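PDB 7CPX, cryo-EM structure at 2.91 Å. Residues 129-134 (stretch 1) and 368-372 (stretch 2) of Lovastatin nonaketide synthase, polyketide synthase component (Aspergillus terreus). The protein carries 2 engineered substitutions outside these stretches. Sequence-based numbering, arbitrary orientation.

Stretch 1 (129-134) VGVMTH
Stretch 2 368-372: TEGTA

A small, fully buried van der Waals contact, with no hydrogen bond crossing it, packs a strand and the residues that follow it against a helical segment, burying 222 Å² in all. Val129 and Gly130 are extended (phi/psi -110/129 and -100/110), as is Val131 (-131/134); Met132 (-126/-22) and Thr133 (-126/53) then leave the extended path. In the partner, Thr368 (-92/27) precedes Glu369, which has phi/psi 48/-108 and is followed by Gly370 (-58/-46), Thr371 (-84/-4) and Ala372 (-51/-51). Ala372 N donates to Glu369 O at 2.9 Å, and Thr371 N makes a weak bond to Thr368 O at 3.1 Å. The register runs Gly130 to Gly370, Met132 to Glu369 and Gly370, Thr133 to Glu369. Gly130 O lies 3.6 Å from Gly370 C, a backbone approach that leaves no room for a CB on Gly370: an ideal one would fall 2.9 Å from Gly130 O, a clash. The CA-to-CB bond of Met132 (chi1 t, chi2 t, chi3 118°) points toward the 368-372 stretch, with Met132 CB 4.0 Å from Gly370 N and Met132 CE 3.2 Å from Glu369 OE1. That of Glu369 (m, m, chi3 15°) points toward the 129-134 stretch; Thr133 OG1 (chi1 -30°) sits 3.5 Å from Glu369 CB. That of Val131 points away.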

ATOM      1  N   VAL A 129     -20.465  -2.010 -35.651  1.00 74.09           N
ATOM      2  CA  VAL A 129     -20.053  -2.932 -34.602  1.00 74.09           C
ATOM      3  C   VAL A 129     -20.809  -2.593 -33.329  1.00 74.09           C
ATOM      4  O   VAL A 129     -20.826  -1.435 -32.895  1.00 74.09           O
ATOM      5  CB  VAL A 129     -18.532  -2.873 -34.372  1.00 74.09           C
ATOM      6  CG1 VAL A 129     -18.108  -3.888 -33.329  1.00 74.09           C
ATOM      7  CG2 VAL A 129     -17.803  -3.127 -35.672  1.00 74.09           C
ATOM      8  N   GLY A 130     -21.430  -3.605 -32.733  1.00 74.27           N
ATOM      9  CA  GLY A 130     -22.096  -3.458 -31.460  1.00 74.27           C
ATOM     10  C   GLY A 130     -21.241  -3.970 -30.322  1.00 74.27           C
ATOM     11  O   GLY A 130     -21.004  -5.176 -30.196  1.00 74.27           O
ATOM     12  N   VAL A 131     -20.755  -3.055 -29.491  1.00 76.00           N
ATOM     13  CA  VAL A 131     -19.928  -3.390 -28.343  1.00 76.00           C
ATOM     14  C   VAL A 131     -20.481  -2.665 -27.129  1.00 76.00           C
ATOM     15  O   VAL A 131     -20.793  -1.470 -27.192  1.00 76.00           O
ATOM     16  CB  VAL A 131     -18.451  -3.017 -28.575  1.00 76.00           C
ATOM     17  CG1 VAL A 131     -17.926  -3.708 -29.812  1.00 76.00           C
ATOM     18  CG2 VAL A 131     -18.306  -1.522 -28.708  1.00 76.00           C
ATOM     19  N   MET A 132     -20.604  -3.392 -26.024  1.00 82.73           N
ATOM     20  CA  MET A 132     -21.145  -2.855 -24.786  1.00 82.73           C
ATOM     21  C   MET A 132     -20.233  -3.056 -23.589  1.00 82.73           C
ATOM     22  O   MET A 132     -20.338  -2.290 -22.624  1.00 82.73           O
ATOM     23  CB  MET A 132     -22.501  -3.512 -24.483  1.00 82.73           C
ATOM     24  CG  MET A 132     -23.156  -3.099 -23.173  1.00 82.73           C
ATOM     25  SD  MET A 132     -24.316  -4.348 -22.597  1.00 82.73           S
ATOM     26  CE  MET A 132     -23.554  -4.807 -21.041  1.00 82.73           C
ATOM     27  N   THR A 133     -19.324  -4.025 -23.631  1.00 84.94           N
ATOM     28  CA  THR A 133     -18.684  -4.533 -22.427  1.00 84.94           C
ATOM     29  C   THR A 133     -17.168  -4.479 -22.544  1.00 84.94           C
ATOM     30  O   THR A 133     -16.488  -5.490 -22.341  1.00 84.94           O
ATOM     31  CB  THR A 133     -19.140  -5.963 -22.142  1.00 84.94           C
ATOM     32  OG1 THR A 133     -20.473  -6.150 -22.634  1.00 84.94           O
ATOM     33  CG2 THR A 133     -19.121  -6.217 -20.653  1.00 84.94           C
ATOM     34  N   HIS A 134     -16.629  -3.307 -22.866  1.00 84.83           N
ATOM     35  CA  HIS A 134     -15.253  -2.955 -23.180  1.00 84.83           C
ATOM     36  C   HIS A 134     -14.396  -3.096 -21.930  1.00 84.83           C
ATOM     37  O   HIS A 134     -13.911  -2.104 -21.377  1.00 84.83           O
ATOM     38  CB  HIS A 134     -15.174  -1.526 -23.727  1.00 84.83           C
ATOM     39  CG  HIS A 134     -15.775  -0.496 -22.819  1.00 84.83           C
ATOM     40  ND1 HIS A 134     -15.273  -0.227 -21.564  1.00 84.83           N
ATOM     41  CD2 HIS A 134     -16.836   0.328 -22.985  1.00 84.83           C
ATOM     42  CE1 HIS A 134     -15.999   0.718 -20.996  1.00 84.83           C
ATOM     43  NE2 HIS A 134     -16.954   1.073 -21.836  1.00 84.83           N
ATOM     44  N   THR A 368     -24.601 -12.609 -24.551  1.00 79.88           N
ATOM     45  CA  THR A 368     -23.357 -12.018 -25.027  1.00 79.88           C
ATOM     46  C   THR A 368     -23.478 -10.512 -25.235  1.00 79.88           C
ATOM     47  O   THR A 368     -22.768  -9.940 -26.068  1.00 79.88           O
ATOM     48  CB  THR A 368     -22.908 -12.705 -26.316  1.00 79.88           C
ATOM     49  OG1 THR A 368     -23.883 -12.492 -27.340  1.00 79.88           O
ATOM     50  CG2 THR A 368     -22.736 -14.197 -26.093  1.00 79.88           C
ATOM     51  N   GLU A 369     -24.380  -9.865 -24.499  1.00 83.14           N
ATOM     52  CA  GLU A 369     -24.458  -8.410 -24.439  1.00 83.14           C
ATOM     53  C   GLU A 369     -24.413  -7.767 -25.822  1.00 83.14           C
ATOM     54  O   GLU A 369     -25.377  -7.869 -26.587  1.00 83.14           O
ATOM     55  CB  GLU A 369     -23.322  -7.870 -23.567  1.00 83.14           C
ATOM     56  CG  GLU A 369     -23.284  -8.436 -22.159  1.00 83.14           C
ATOM     57  CD  GLU A 369     -24.390  -7.899 -21.276  1.00 83.14           C
ATOM     58  OE1 GLU A 369     -25.352  -7.312 -21.812  1.00 83.14           O
ATOM     59  OE2 GLU A 369     -24.291  -8.054 -20.041  1.00 83.14           O
ATOM     60  N   GLY A 370     -23.297  -7.113 -26.156  1.00 79.63           N
ATOM     61  CA  GLY A 370     -23.250  -6.325 -27.376  1.00 79.63           C
ATOM     62  C   GLY A 370     -23.558  -7.142 -28.615  1.00 79.63           C
ATOM     63  O   GLY A 370     -24.351  -6.726 -29.463  1.00 79.63           O
ATOM     64  N   THR A 371     -22.946  -8.315 -28.734  1.00 77.86           N
ATOM     65  CA  THR A 371     -23.171  -9.187 -29.876  1.00 77.86           C
ATOM     66  C   THR A 371     -24.408 -10.056 -29.709  1.00 77.86           C
ATOM     67  O   THR A 371     -24.763 -10.788 -30.639  1.00 77.86           O
ATOM     68  CB  THR A 371     -21.953 -10.082 -30.108  1.00 77.86           C
ATOM     69  OG1 THR A 371     -21.998 -10.619 -31.434  1.00 77.86           O
ATOM     70  CG2 THR A 371     -21.947 -11.217 -29.124  1.00 77.86           C
ATOM     71  N   ALA A 372     -25.075  -9.979 -28.556  1.00 80.59           N
ATOM     72  CA  ALA A 372     -26.204 -10.863 -28.285  1.00 80.59           C
ATOM     73  C   ALA A 372     -27.202 -10.832 -29.430  1.00 80.59           C
ATOM     74  O   ALA A 372     -27.591 -11.878 -29.963  1.00 80.59           O
ATOM     75  CB  ALA A 372     -26.873 -10.455 -26.972  1.00 80.59           C
TER